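Local structure of beta 1-3 glucanase (Clostridium beijerinckii NCIMB 8052, 5H4E) at residues Q25-V31 and A95-Y101; H62-T66 and K103-I107. The protein probably hydrolyses beta-1,3-glucans, as a glycoside hydrolase family 64 domain of a bacterial beta-1,3-glucanase. All coordinates share one frame; numbering follows the deposited sequence.

How the contacts relate
From the N terminus the chain first lays down strand 26-33, beside which residues 95-101 later run antiparallel; contact 1 thus closes a long excursion free of helix. Within that excursion lies the two-stranded hairpin 63-67 and 70-74. Contact 2 sets residues 62-66, which hold most of its first strand, against residues 103-107, the loop that leaves strand 95-101. The segments alternate along the chain, so the two closures cross instead of nesting. Their centres lie about 13 Å apart, and they touch: the Tyr-27 ring packs on Lys-103 and Pro-104, and Tyr-98 on Leu-105. The outlying hairpin is thereby tied to the eight-stranded antiparallel sheet.

Contact 1: Q25-V31 and A95-Y101; sequences QIYWAIV and ARMYISY
Tyr-27 and Ser-100 open a run of three antiparallel hydrogen-bonded pairs, continued by Ala-29 with Tyr-98 and Val-31 with Arg-96, in which each pair exchanges two backbone bonds. The bond from Tyr-27 N to Ser-100 O is 2.9 Å long and almost straight, whereas that from Tyr-98 N to Ala-29 O, also 2.9 Å, is bent to 132° at the hydrogen. The non-hydrogen-bonded pairs alternate with them, Ile-26 with Tyr-101 at one end, and supply the tightly packed face: Ile-26, Trp-28 and Ile-30 against Tyr-101, Ile-99 and Met-97. Met-97 spans two of the partners. With CG anti to the backbone N (chi1 -178°) and the chain extended beyond, its CG meets Ile-30 CG1 at 3.7 Å, while its CE approaches Trp-28 CB at 3.9 Å and lies obliquely beside the indole. Farther along, Ile-26 CG2 abuts Ile-99 CG2 at 3.7 Å, and Ile-26 CG1 runs alongside the Tyr-101 ring, pointing the same way.

The other face is looser and more polar, and Tyr-27 and Arg-96 on it are partly exposed. Here Val-31 CG2 comes in at the edge of the Tyr-98 ring, 3.7 Å from CE2. Arg-96 stretches away from strand 26-31, yet its NH1 donates to Tyr-98 OH at 3.1 Å, with the hydroxyl close to the guanidinium plane, which probably helps to hold both groups in place. Ser-100 OG, near Tyr-27 CB, is bonded to Lys-103 O.

The pair belongs to the eight-stranded antiparallel sheet, where strand 136-144 flanks 95-101 on its other side. The Met-97 face packs on strands 9-16 and 366-374 of the five-stranded mixed sheet, so two sheets lie face to face across an apolar core, and Tyr-101 OH bonds to Gly-374 O.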
loop_
_atom_site.group_PDB
_atom_site.type_symbol
_atom_site.label_atom_id
_atom_site.label_comp_id
_atom_site.label_asym_id
_atom_site.label_seq_id
_atom_site.Cartn_x
_atom_site.Cartn_y
_atom_site.Cartn_z
ATOM N N GLN A 25 1.294 24.113 -7.055
ATOM C CA GLN A 25 1.516 23.676 -5.677
ATOM C C GLN A 25 1.427 22.152 -5.523
ATOM O O GLN A 25 1.397 21.626 -4.406
ATOM C CB GLN A 25 0.509 24.352 -4.752
ATOM C CG GLN A 25 0.646 25.869 -4.750
ATOM C CD GLN A 25 -0.479 26.569 -4.025
ATOM O OE1 GLN A 25 -1.626 26.122 -4.054
ATOM N NE2 GLN A 25 -0.156 27.686 -3.370
ATOM N N ILE A 26 1.376 21.459 -6.652
ATOM C CA ILE A 26 1.323 20.000 -6.651
ATOM C C ILE A 26 2.599 19.463 -7.283
ATOM O O ILE A 26 2.977 19.890 -8.368
ATOM C CB ILE A 26 0.090 19.497 -7.412
ATOM C CG1 ILE A 26 -1.186 19.992 -6.723
ATOM C CG2 ILE A 26 0.092 17.964 -7.502
ATOM C CD1 ILE A 26 -2.462 19.688 -7.517
ATOM N N TYR A 27 3.266 18.539 -6.598
ATOM C CA TYR A 27 4.533 18.000 -7.080
ATOM C C TYR A 27 4.459 16.499 -7.294
ATOM O O TYR A 27 3.958 15.791 -6.436
ATOM C CB TYR A 27 5.649 18.294 -6.089
ATOM C CG TYR A 27 5.874 19.763 -5.823
ATOM C CD1 TYR A 27 6.976 20.420 -6.370
ATOM C CD2 TYR A 27 5.004 20.494 -5.013
ATOM C CE1 TYR A 27 7.202 21.764 -6.132
ATOM C CE2 TYR A 27 5.228 21.859 -4.766
ATOM C CZ TYR A 27 6.334 22.477 -5.330
ATOM O OH TYR A 27 6.589 23.816 -5.105
ATOM N N TRP A 28 4.976 16.005 -8.417
ATOM C CA TRP A 28 5.052 14.559 -8.597
ATOM C C TRP A 28 6.458 14.070 -8.938
ATOM O O TRP A 28 7.260 14.797 -9.541
ATOM C CB TRP A 28 4.072 14.101 -9.676
ATOM C CG TRP A 28 4.405 14.604 -11.040
ATOM C CD1 TRP A 28 3.943 15.751 -11.628
ATOM C CD2 TRP A 28 5.253 13.979 -11.999
ATOM N NE1 TRP A 28 4.454 15.871 -12.893
ATOM C CE2 TRP A 28 5.268 14.799 -13.142
ATOM C CE3 TRP A 28 6.008 12.802 -12.004
ATOM C CZ2 TRP A 28 6.008 14.487 -14.271
ATOM C CZ3 TRP A 28 6.740 12.495 -13.132
ATOM C CH2 TRP A 28 6.731 13.333 -14.250
ATOM N N ALA A 29 6.739 12.836 -8.533
ATOM C CA ALA A 29 7.956 12.120 -8.894
ATOM C C ALA A 29 7.615 10.642 -9.010
ATOM O O ALA A 29 6.801 10.136 -8.240
ATOM C CB ALA A 29 9.056 12.341 -7.847
ATOM N N ILE A 30 8.208 9.946 -9.976
ATOM C CA ILE A 30 8.046 8.488 -10.054
ATOM C C ILE A 30 9.387 7.808 -9.824
ATOM O O ILE A 30 10.355 8.084 -10.533
ATOM C CB ILE A 30 7.493 8.030 -11.413
ATOM C CG1 ILE A 30 6.127 8.677 -11.674
ATOM C CG2 ILE A 30 7.371 6.513 -11.455
ATOM C CD1 ILE A 30 5.598 8.401 -13.081
ATOM N N VAL A 31 9.428 6.912 -8.848
ATOM C CA VAL A 31 10.627 6.151 -8.553
ATOM C C VAL A 31 10.307 4.670 -8.634
ATOM O O VAL A 31 9.194 4.248 -8.320
ATOM C CB VAL A 31 11.191 6.519 -7.169
ATOM C CG1 VAL A 31 11.627 7.970 -7.164
ATOM C CG2 VAL A 31 10.145 6.283 -6.085
ATOM N N ALA A 95 7.248 0.403 -8.771
ATOM C CA ALA A 95 7.270 1.861 -8.915
ATOM C C ALA A 95 6.287 2.550 -7.979
ATOM O O ALA A 95 5.238 1.983 -7.633
ATOM C CB ALA A 95 6.977 2.252 -10.373
ATOM N N ARG A 96 6.649 3.757 -7.548
ATOM C CA ARG A 96 5.757 4.624 -6.790
ATOM C C ARG A 96 5.720 6.016 -7.415
ATOM O O ARG A 96 6.767 6.608 -7.694
ATOM C CB ARG A 96 6.205 4.739 -5.339
ATOM C CG ARG A 96 6.151 3.445 -4.571
ATOM C CD ARG A 96 6.650 3.683 -3.173
ATOM N NE ARG A 96 6.401 2.540 -2.323
ATOM C CZ ARG A 96 6.535 2.552 -1.002
ATOM N NH1 ARG A 96 6.907 3.660 -0.378
ATOM N NH2 ARG A 96 6.278 1.452 -0.306
ATOM N N MET A 97 4.516 6.538 -7.632
ATOM C CA MET A 97 4.370 7.931 -8.027
ATOM C C MET A 97 3.967 8.743 -6.810
ATOM O O MET A 97 2.806 8.720 -6.418
ATOM C CB MET A 97 3.323 8.099 -9.136
ATOM C CG MET A 97 3.166 9.542 -9.611
ATOM S SD MET A 97 2.127 9.582 -11.094
ATOM C CE MET A 97 2.341 11.265 -11.660
ATOM N N TYR A 98 4.923 9.442 -6.204
ATOM C CA TYR A 98 4.626 10.300 -5.058
ATOM C C TYR A 98 4.031 11.609 -5.552
ATOM O O TYR A 98 4.568 12.223 -6.464
ATOM C CB TYR A 98 5.894 10.612 -4.236
ATOM C CG TYR A 98 6.484 9.444 -3.483
ATOM C CD1 TYR A 98 6.043 9.125 -2.205
ATOM C CD2 TYR A 98 7.514 8.688 -4.032
ATOM C CE1 TYR A 98 6.588 8.072 -1.505
ATOM C CE2 TYR A 98 8.064 7.626 -3.341
ATOM C CZ TYR A 98 7.598 7.329 -2.070
ATOM O OH TYR A 98 8.138 6.277 -1.366
ATOM N N ILE A 99 2.930 12.032 -4.942
ATOM C CA ILE A 99 2.298 13.289 -5.291
ATOM C C ILE A 99 2.093 14.076 -4.003
ATOM O O ILE A 99 1.345 13.640 -3.127
ATOM C CB ILE A 99 0.959 13.076 -6.024
ATOM C CG1 ILE A 99 1.201 12.280 -7.315
ATOM C CG2 ILE A 99 0.296 14.439 -6.354
ATOM C CD1 ILE A 99 -0.062 11.818 -7.999
ATOM N N SER A 100 2.776 15.214 -3.876
ATOM C CA SER A 100 2.702 15.999 -2.643
ATOM C C SER A 100 2.119 17.379 -2.907
ATOM O O SER A 100 2.137 17.872 -4.034
ATOM C CB SER A 100 4.077 16.124 -1.980
ATOM O OG SER A 100 5.011 16.749 -2.844
ATOM N N TYR A 101 1.575 17.976 -1.853
ATOM C CA TYR A 101 0.956 19.289 -1.927
ATOM C C TYR A 101 1.853 20.315 -1.225
ATOM O O TYR A 101 2.446 20.008 -0.182
ATOM C CB TYR A 101 -0.421 19.259 -1.256
ATOM C CG TYR A 101 -1.515 18.460 -1.941
ATOM C CD1 TYR A 101 -1.431 18.092 -3.286
ATOM C CD2 TYR A 101 -2.671 18.119 -1.240
ATOM C CE1 TYR A 101 -2.465 17.384 -3.896
ATOM C CE2 TYR A 101 -3.694 17.420 -1.831
ATOM C CZ TYR A 101 -3.598 17.060 -3.152
ATOM O OH TYR A 101 -4.651 16.360 -3.708
#

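Contact 2: H62-T66 and K103-I107; sequences HLTKT and KPLYI
Tyr-106 and Lys-65 meet through their first torsions: the tyrosine's CG lies anti to its carbonyl carbon (chi1 -59°), which brings the ring up to the other segment, and the lysine's CG lies anti to its backbone N, after which a bend at chi2 (75°) turns the chain across the ring. The motif is a beta hairpin, strands 63-67 and 70-74, resting one face on the loop between strands 95-101 and 108-111. No direct hydrogen bond joins the two segments.

Lys-65 CB makes a CH-pi contact over one face of Tyr-106, 3.9 Å from the ring centroid and displaced toward the rim. Lys-65 CD then passes the phenol end, near CZ and OH, so the aliphatic part of the lysine crosses the tyrosine at about a right angle. Leu-63 packs against the side of the ring and the backbone before it. Its CB touches Tyr-106 CD1 at 3.7 Å, lying obliquely to the ring, while its CD1 presses on the backbone at Leu-105 O, 3.3 Å away, and on Pro-104 CG at 3.9 Å. Elsewhere Tyr-106 meets the Tyr-74 ring from the partner strand of the hairpin, and its backbone N bonds to Asn-131 OD1, which helps position the residue.

Toward solvent the contact becomes polar. Lys-103 NZ hydrogen-bonds to Tyr-106 OH at 2.8 Å, near the plane of the ring, and the same hydroxyl holds a water that reaches Thr-64 O only weakly. The two ammonium groups stand 4.6 Å apart, Lys-65 NZ to Lys-103 NZ, and the waters between them probably screen the like charges. One such water accepts from both, at 2.9 Å from Lys-65 NZ and 2.9 Å from Lys-103 NZ.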
loop_
_atom_site.group_PDB
_atom_site.type_symbol
_atom_site.label_atom_id
_atom_site.label_comp_id
_atom_site.label_asym_id
_atom_site.label_seq_id
_atom_site.Cartn_x
_atom_site.Cartn_y
_atom_site.Cartn_z
ATOM N N HIS A 62 19.057 20.764 -5.666
ATOM C CA HIS A 62 18.697 19.796 -4.639
ATOM C C HIS A 62 17.958 20.479 -3.501
ATOM O O HIS A 62 17.899 21.708 -3.426
ATOM C CB HIS A 62 19.925 19.074 -4.087
ATOM C CG HIS A 62 20.854 19.953 -3.301
ATOM N ND1 HIS A 62 20.547 20.437 -2.040
ATOM C CD2 HIS A 62 22.104 20.407 -3.569
ATOM C CE1 HIS A 62 21.545 21.179 -1.592
ATOM N NE2 HIS A 62 22.509 21.165 -2.498
ATOM N N LEU A 63 17.389 19.670 -2.612
ATOM C CA LEU A 63 16.630 20.186 -1.494
ATOM C C LEU A 63 17.484 20.145 -0.241
ATOM O O LEU A 63 18.390 19.327 -0.127
ATOM C CB LEU A 63 15.339 19.370 -1.302
ATOM C CG LEU A 63 14.347 19.372 -2.470
ATOM C CD1 LEU A 63 13.227 18.319 -2.269
ATOM C CD2 LEU A 63 13.746 20.756 -2.650
ATOM N N THR A 64 17.190 21.032 0.698
ATOM C CA THR A 64 17.865 21.011 1.984
ATOM C C THR A 64 16.842 21.195 3.095
ATOM O O THR A 64 15.882 21.956 2.950
ATOM C CB THR A 64 18.942 22.098 2.069
ATOM O OG1 THR A 64 19.793 21.999 0.923
ATOM C CG2 THR A 64 19.782 21.934 3.330
ATOM N N LYS A 65 17.032 20.479 4.198
ATOM C CA LYS A 65 16.099 20.559 5.319
ATOM C C LYS A 65 16.830 20.411 6.647
ATOM O O LYS A 65 17.713 19.559 6.787
ATOM C CB LYS A 65 15.012 19.487 5.180
ATOM C CG LYS A 65 14.055 19.378 6.363
ATOM C CD LYS A 65 13.048 20.513 6.399
ATOM C CE LYS A 65 12.021 20.287 7.518
ATOM N NZ LYS A 65 11.252 21.536 7.850
ATOM N N THR A 66 16.475 21.253 7.613
ATOM C CA THR A 66 16.985 21.110 8.974
ATOM C C THR A 66 15.958 20.431 9.870
ATOM O O THR A 66 14.867 20.965 10.079
ATOM C CB THR A 66 17.355 22.467 9.585
ATOM O OG1 THR A 66 18.359 23.095 8.774
ATOM C CG2 THR A 66 17.866 22.282 11.019
ATOM N N LYS A 103 4.781 21.479 -1.151
ATOM C CA LYS A 103 6.214 21.358 -1.375
ATOM C C LYS A 103 6.526 19.928 -1.776
ATOM O O LYS A 103 5.726 19.022 -1.521
ATOM C CB LYS A 103 7.011 21.756 -0.124
ATOM C CG LYS A 103 6.569 21.041 1.132
ATOM C CD LYS A 103 7.720 20.877 2.123
ATOM C CE LYS A 103 8.127 22.173 2.779
ATOM N NZ LYS A 103 9.299 21.989 3.702
ATOM N N PRO A 104 7.671 19.713 -2.435
ATOM C CA PRO A 104 8.030 18.343 -2.785
ATOM C C PRO A 104 8.493 17.570 -1.560
ATOM O O PRO A 104 8.828 18.160 -0.533
ATOM C CB PRO A 104 9.179 18.529 -3.784
ATOM C CG PRO A 104 9.795 19.816 -3.367
ATOM C CD PRO A 104 8.645 20.685 -2.966
ATOM N N LEU A 105 8.525 16.253 -1.679
ATOM C CA LEU A 105 9.034 15.408 -0.610
ATOM C C LEU A 105 10.553 15.461 -0.596
ATOM O O LEU A 105 11.182 15.803 -1.606
ATOM C CB LEU A 105 8.543 13.969 -0.785
ATOM C CG LEU A 105 7.021 13.819 -0.709
ATOM C CD1 LEU A 105 6.612 12.375 -0.883
ATOM C CD2 LEU A 105 6.572 14.337 0.645
ATOM N N TYR A 106 11.135 15.158 0.559
ATOM C CA TYR A 106 12.587 15.046 0.681
ATOM C C TYR A 106 13.017 13.583 0.613
ATOM O O TYR A 106 12.889 12.845 1.597
ATOM C CB TYR A 106 13.073 15.651 1.992
ATOM C CG TYR A 106 12.739 17.102 2.200
ATOM C CD1 TYR A 106 13.563 18.111 1.704
ATOM C CD2 TYR A 106 11.616 17.472 2.922
ATOM C CE1 TYR A 106 13.264 19.444 1.904
ATOM C CE2 TYR A 106 11.305 18.803 3.131
ATOM C CZ TYR A 106 12.137 19.787 2.626
ATOM O OH TYR A 106 11.821 21.106 2.841
ATOM N N ILE A 107 13.516 13.166 -0.548
ATOM C CA ILE A 107 13.934 11.786 -0.749
ATOM C C ILE A 107 15.462 11.661 -0.742
ATOM O O ILE A 107 16.139 12.231 -1.601
ATOM C CB ILE A 107 13.371 11.233 -2.079
ATOM C CG1 ILE A 107 11.835 11.161 -2.010
ATOM C CG2 ILE A 107 13.991 9.891 -2.400
ATOM C CD1 ILE A 107 11.173 10.717 -3.304
HETATM O O HOH W 1 12.984 23.080 1.482
HETATM O O HOH W 2 8.419 20.724 6.017
HETATM O O HOH W 3 11.011 23.368 5.648
#